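Local coordinates for acetyl-CoA acetyltransferase (PDB 4EGV), which probably acts as an acyltransferase and is a monomeric, thiolase-like protein, at residues D212-F224 against D341-I353. Sequence-based numbering, arbitrary orientation.
Sequences DYRLAMAELFAPF and DLYSCFPFPVFNI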
loop_
_atom_site.group_PDB
_atom_site.type_symbol
_atom_site.label_atom_id
_atom_site.label_comp_id
_atom_site.label_asym_id
_atom_site.label_seq_id
_atom_site.Cartn_x
_atom_site.Cartn_y
_atom_site.Cartn_z
ATOM N N ASP A 212 17.439 -13.788 -12.408
ATOM C CA ASP A 212 16.911 -12.721 -13.271
ATOM C C ASP A 212 15.865 -11.836 -12.562
ATOM O O ASP A 212 15.882 -10.603 -12.664
ATOM C CB ASP A 212 16.296 -13.326 -14.540
ATOM C CG ASP A 212 17.274 -13.375 -15.746
ATOM O OD1 ASP A 212 18.347 -12.742 -15.713
ATOM O OD2 ASP A 212 16.930 -14.060 -16.745
ATOM N N TYR A 213 14.959 -12.499 -11.845
ATOM C CA TYR A 213 13.915 -11.852 -11.085
ATOM C C TYR A 213 14.504 -11.085 -9.930
ATOM O O TYR A 213 14.089 -9.989 -9.630
ATOM C CB TYR A 213 12.924 -12.875 -10.581
ATOM C CG TYR A 213 11.638 -12.239 -10.156
ATOM C CD1 TYR A 213 10.625 -11.969 -11.080
ATOM C CD2 TYR A 213 11.429 -11.873 -8.824
ATOM C CE1 TYR A 213 9.456 -11.370 -10.678
ATOM C CE2 TYR A 213 10.271 -11.263 -8.420
ATOM C CZ TYR A 213 9.288 -11.011 -9.337
ATOM O OH TYR A 213 8.133 -10.404 -8.890
ATOM N N ARG A 214 15.491 -11.660 -9.276
ATOM C CA ARG A 214 16.151 -10.946 -8.219
ATOM C C ARG A 214 16.789 -9.639 -8.721
ATOM O O ARG A 214 16.822 -8.651 -8.006
ATOM C CB ARG A 214 17.145 -11.851 -7.492
ATOM C CG ARG A 214 17.678 -11.212 -6.239
ATOM C CD ARG A 214 17.888 -12.080 -5.047
ATOM N NE ARG A 214 19.150 -12.819 -4.973
ATOM C CZ ARG A 214 19.226 -14.144 -4.973
ATOM N NH1 ARG A 214 18.142 -14.886 -5.072
ATOM N NH2 ARG A 214 20.383 -14.741 -4.879
ATOM N N LEU A 215 17.239 -9.624 -9.973
ATOM C CA LEU A 215 17.788 -8.407 -10.582
ATOM C C LEU A 215 16.698 -7.376 -10.853
ATOM O O LEU A 215 16.901 -6.170 -10.644
ATOM C CB LEU A 215 18.574 -8.736 -11.861
ATOM C CG LEU A 215 19.127 -7.608 -12.743
ATOM C CD1 LEU A 215 20.372 -6.990 -12.167
ATOM C CD2 LEU A 215 19.374 -8.083 -14.165
ATOM N N ALA A 216 15.547 -7.851 -11.323
ATOM C CA ALA A 216 14.441 -6.968 -11.606
ATOM C C ALA A 216 14.005 -6.217 -10.348
ATOM O O ALA A 216 13.780 -5.007 -10.400
ATOM C CB ALA A 216 13.278 -7.750 -12.218
HETATM N N MSE A 217 13.893 -6.951 -9.231
HETATM C CA MSE A 217 13.541 -6.405 -7.918
HETATM C C MSE A 217 14.538 -5.375 -7.394
HETATM O O MSE A 217 14.155 -4.373 -6.801
HETATM C CB MSE A 217 13.461 -7.506 -6.883
HETATM C CG MSE A 217 12.270 -8.375 -6.950
HETATM SE SE MSE A 217 12.142 -9.644 -5.406
HETATM C CE MSE A 217 13.961 -10.310 -5.213
ATOM N N ALA A 218 15.821 -5.653 -7.552
ATOM C CA ALA A 218 16.830 -4.719 -7.153
ATOM C C ALA A 218 16.820 -3.476 -8.042
ATOM O O ALA A 218 17.057 -2.391 -7.550
ATOM C CB ALA A 218 18.166 -5.390 -7.148
ATOM N N GLU A 219 16.510 -3.634 -9.328
ATOM C CA GLU A 219 16.447 -2.502 -10.267
ATOM C C GLU A 219 15.229 -1.617 -10.115
ATOM O O GLU A 219 15.265 -0.432 -10.441
ATOM C CB GLU A 219 16.583 -2.955 -11.721
ATOM C CG GLU A 219 18.038 -3.117 -12.128
ATOM C CD GLU A 219 18.256 -3.344 -13.614
ATOM O OE1 GLU A 219 17.533 -4.164 -14.234
ATOM O OE2 GLU A 219 19.202 -2.715 -14.145
ATOM N N LEU A 220 14.158 -2.218 -9.618
ATOM C CA LEU A 220 12.981 -1.509 -9.216
ATOM C C LEU A 220 13.243 -0.677 -7.954
ATOM O O LEU A 220 12.890 0.507 -7.912
ATOM C CB LEU A 220 11.844 -2.503 -8.994
ATOM C CG LEU A 220 10.515 -1.905 -8.570
ATOM C CD1 LEU A 220 9.880 -1.218 -9.702
ATOM C CD2 LEU A 220 9.658 -2.966 -8.035
ATOM N N PHE A 221 13.883 -1.287 -6.957
ATOM C CA PHE A 221 14.000 -0.696 -5.617
ATOM C C PHE A 221 15.137 0.283 -5.343
ATOM O O PHE A 221 15.032 1.079 -4.389
ATOM C CB PHE A 221 14.015 -1.781 -4.541
ATOM C CG PHE A 221 12.668 -2.075 -3.938
ATOM C CD1 PHE A 221 11.495 -1.844 -4.643
ATOM C CD2 PHE A 221 12.579 -2.637 -2.675
ATOM C CE1 PHE A 221 10.271 -2.134 -4.083
ATOM C CE2 PHE A 221 11.346 -2.951 -2.128
ATOM C CZ PHE A 221 10.196 -2.681 -2.828
ATOM N N ALA A 222 16.207 0.224 -6.143
ATOM C CA ALA A 222 17.368 1.107 -5.919
ATOM C C ALA A 222 17.030 2.592 -6.111
ATOM O O ALA A 222 17.411 3.420 -5.267
ATOM C CB ALA A 222 18.572 0.687 -6.731
ATOM N N PRO A 223 16.294 2.932 -7.198
ATOM C CA PRO A 223 15.800 4.292 -7.371
ATOM C C PRO A 223 14.901 4.787 -6.222
ATOM O O PRO A 223 14.913 5.972 -5.910
ATOM C CB PRO A 223 14.989 4.206 -8.670
ATOM C CG PRO A 223 15.507 3.061 -9.377
ATOM C CD PRO A 223 16.010 2.102 -8.387
ATOM N N PHE A 224 14.125 3.881 -5.632
ATOM C CA PHE A 224 13.415 4.123 -4.362
ATOM C C PHE A 224 14.299 4.592 -3.184
ATOM O O PHE A 224 14.020 5.625 -2.579
ATOM C CB PHE A 224 12.633 2.882 -3.955
ATOM C CG PHE A 224 11.379 2.700 -4.707
ATOM C CD1 PHE A 224 10.161 2.737 -4.060
ATOM C CD2 PHE A 224 11.396 2.507 -6.059
ATOM C CE1 PHE A 224 8.973 2.579 -4.767
ATOM C CE2 PHE A 224 10.218 2.362 -6.765
ATOM C CZ PHE A 224 9.019 2.386 -6.127
ATOM N N ASP A 341 3.300 8.277 -6.450
ATOM C CA ASP A 341 3.659 7.557 -5.228
ATOM C C ASP A 341 2.876 6.263 -5.175
ATOM O O ASP A 341 1.688 6.252 -4.894
ATOM C CB ASP A 341 3.437 8.348 -3.939
ATOM C CG ASP A 341 4.148 7.700 -2.729
ATOM O OD1 ASP A 341 5.326 7.980 -2.502
ATOM O OD2 ASP A 341 3.528 6.913 -1.997
ATOM N N LEU A 342 3.575 5.179 -5.482
ATOM C CA LEU A 342 3.024 3.833 -5.491
ATOM C C LEU A 342 3.475 3.095 -4.246
ATOM O O LEU A 342 4.634 3.140 -3.860
ATOM C CB LEU A 342 3.420 3.088 -6.787
ATOM C CG LEU A 342 2.626 3.245 -8.093
ATOM C CD1 LEU A 342 1.675 4.397 -8.163
ATOM C CD2 LEU A 342 3.557 3.244 -9.297
ATOM N N TYR A 343 2.532 2.451 -3.591
ATOM C CA TYR A 343 2.812 1.775 -2.355
ATOM C C TYR A 343 3.735 0.570 -2.592
ATOM O O TYR A 343 3.487 -0.267 -3.470
ATOM C CB TYR A 343 1.501 1.346 -1.734
ATOM C CG TYR A 343 1.583 0.812 -0.328
ATOM C CD1 TYR A 343 1.178 1.608 0.759
ATOM C CD2 TYR A 343 2.037 -0.490 -0.073
ATOM C CE1 TYR A 343 1.239 1.139 2.046
ATOM C CE2 TYR A 343 2.112 -0.985 1.216
ATOM C CZ TYR A 343 1.709 -0.162 2.281
ATOM O OH TYR A 343 1.767 -0.651 3.570
ATOM N N SER A 344 4.768 0.473 -1.753
ATOM C CA SER A 344 5.906 -0.417 -1.973
ATOM C C SER A 344 6.481 -1.073 -0.716
ATOM O O SER A 344 7.658 -0.852 -0.396
ATOM C CB SER A 344 7.027 0.385 -2.668
ATOM O OG SER A 344 7.400 1.536 -1.914
ATOM N N CYS A 345 5.714 -1.878 0.014
ATOM C CA CYS A 345 6.356 -2.573 1.157
ATOM C C CYS A 345 7.269 -3.658 0.528
ATOM O O CYS A 345 8.413 -3.853 0.898
ATOM C CB CYS A 345 5.312 -3.118 2.160
ATOM S SG CYS A 345 5.794 -3.280 3.973
ATOM N N PHE A 346 6.733 -4.294 -0.504
ATOM C CA PHE A 346 7.421 -5.293 -1.301
ATOM C C PHE A 346 7.340 -4.891 -2.774
ATOM O O PHE A 346 6.552 -4.069 -3.161
ATOM C CB PHE A 346 6.753 -6.648 -1.048
ATOM C CG PHE A 346 6.723 -7.041 0.415
ATOM C CD1 PHE A 346 7.826 -7.691 0.985
ATOM C CD2 PHE A 346 5.636 -6.726 1.223
ATOM C CE1 PHE A 346 7.835 -8.032 2.333
ATOM C CE2 PHE A 346 5.630 -7.056 2.563
ATOM C CZ PHE A 346 6.726 -7.710 3.130
ATOM N N PRO A 347 8.198 -5.443 -3.600
ATOM C CA PRO A 347 8.183 -5.145 -5.007
ATOM C C PRO A 347 6.868 -5.451 -5.744
ATOM O O PRO A 347 6.472 -4.706 -6.634
ATOM C CB PRO A 347 9.296 -6.039 -5.541
ATOM C CG PRO A 347 10.214 -6.125 -4.472
ATOM C CD PRO A 347 9.402 -6.198 -3.243
ATOM N N PHE A 348 6.211 -6.536 -5.375
ATOM C CA PHE A 348 5.044 -6.993 -6.061
ATOM C C PHE A 348 3.961 -5.937 -6.375
ATOM O O PHE A 348 3.536 -5.829 -7.521
ATOM C CB PHE A 348 4.449 -8.225 -5.372
ATOM C CG PHE A 348 3.190 -8.676 -5.999
ATOM C CD1 PHE A 348 3.204 -9.534 -7.135
ATOM C CD2 PHE A 348 1.957 -8.175 -5.542
ATOM C CE1 PHE A 348 1.991 -9.924 -7.787
ATOM C CE2 PHE A 348 0.714 -8.557 -6.179
ATOM C CZ PHE A 348 0.738 -9.437 -7.308
ATOM N N PRO A 349 3.484 -5.172 -5.373
ATOM C CA PRO A 349 2.360 -4.279 -5.660
ATOM C C PRO A 349 2.741 -3.104 -6.537
ATOM O O PRO A 349 1.852 -2.425 -7.064
ATOM C CB PRO A 349 1.904 -3.809 -4.266
ATOM C CG PRO A 349 3.001 -4.053 -3.415
ATOM C CD PRO A 349 3.817 -5.167 -3.944
ATOM N N VAL A 350 4.046 -2.869 -6.676
ATOM C CA VAL A 350 4.564 -1.872 -7.596
ATOM C C VAL A 350 4.649 -2.467 -8.971
ATOM O O VAL A 350 4.075 -1.933 -9.890
ATOM C CB VAL A 350 5.936 -1.301 -7.190
ATOM C CG1 VAL A 350 6.389 -0.283 -8.207
ATOM C CG2 VAL A 350 5.874 -0.663 -5.828
ATOM N N PHE A 351 5.346 -3.586 -9.095
ATOM C CA PHE A 351 5.387 -4.364 -10.334
ATOM C C PHE A 351 4.016 -4.498 -10.966
ATOM O O PHE A 351 3.845 -4.288 -12.145
ATOM C CB PHE A 351 5.915 -5.772 -10.064
ATOM C CG PHE A 351 7.403 -5.875 -10.051
ATOM C CD1 PHE A 351 8.181 -5.124 -10.928
ATOM C CD2 PHE A 351 8.038 -6.756 -9.190
ATOM C CE1 PHE A 351 9.559 -5.230 -10.924
ATOM C CE2 PHE A 351 9.403 -6.873 -9.186
ATOM C CZ PHE A 351 10.164 -6.108 -10.059
ATOM N N ASN A 352 3.044 -4.836 -10.129
ATOM C CA ASN A 352 1.731 -5.188 -10.549
ATOM C C ASN A 352 0.997 -4.058 -11.210
ATOM O O ASN A 352 0.255 -4.287 -12.139
ATOM C CB ASN A 352 0.965 -5.708 -9.351
ATOM C CG ASN A 352 -0.485 -5.980 -9.665
ATOM O OD1 ASN A 352 -0.827 -6.913 -10.414
ATOM N ND2 ASN A 352 -1.361 -5.150 -9.089
ATOM N N ILE A 353 1.194 -2.834 -10.731
ATOM C CA ILE A 353 0.589 -1.672 -11.381
ATOM C C ILE A 353 1.211 -1.498 -12.754
ATOM O O ILE A 353 0.514 -1.366 -13.756
ATOM C CB ILE A 353 0.734 -0.393 -10.571
ATOM C CG1 ILE A 353 -0.140 -0.465 -9.334
ATOM C CG2 ILE A 353 0.359 0.812 -11.411
ATOM C CD1 ILE A 353 -1.538 -0.960 -9.580
#
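F351 projects from helix 348-353 into a hole on helix 212-224 lined by Y213, A216, M217 and L220. L220 lies over one face of its ring: CD2 sits 3.7 Å from the ring centroid of F351, 14° off the normal, a CH-pi contact. The rim of the same ring meets the helix backbone, with N of M217 3.9 Å from CZ of F351 near the ring plane. On the Y213 side the two rings meet obliquely, centroids 5.9 Å apart. The hydroxyl of Y213 is hydrogen-bonded to E199, and R202 makes a cation-pi contact with F351. With CG anti to the backbone N (chi1 -180°), L220 extends toward helix 348-353 and sets CD2 on the F351 ring. CD2 also touches P347, while CD1 of L220 is 3.9 Å from CG1 of V350. P347, one turn before F351, puts CG over a face of the F221 ring, 4.1 Å from the centroid. CG of M217 is 3.9 Å from CG of P347. Beyond this, the edge of F224 abuts S344, with CE1 of F224 3.4 Å from OG of S344. No hydrogen bond links the segments, so the buried contact rests on apolar and aromatic packing. The axes of helix segments 212-224 and 348-353 come within 11.0 Å and run at 94°. In this thiolase-fold chain, a knob-into-hole contact joins helix 210-230 to helix 348-357, and the turn after outermost strand 337-342 packs against F221 and F224.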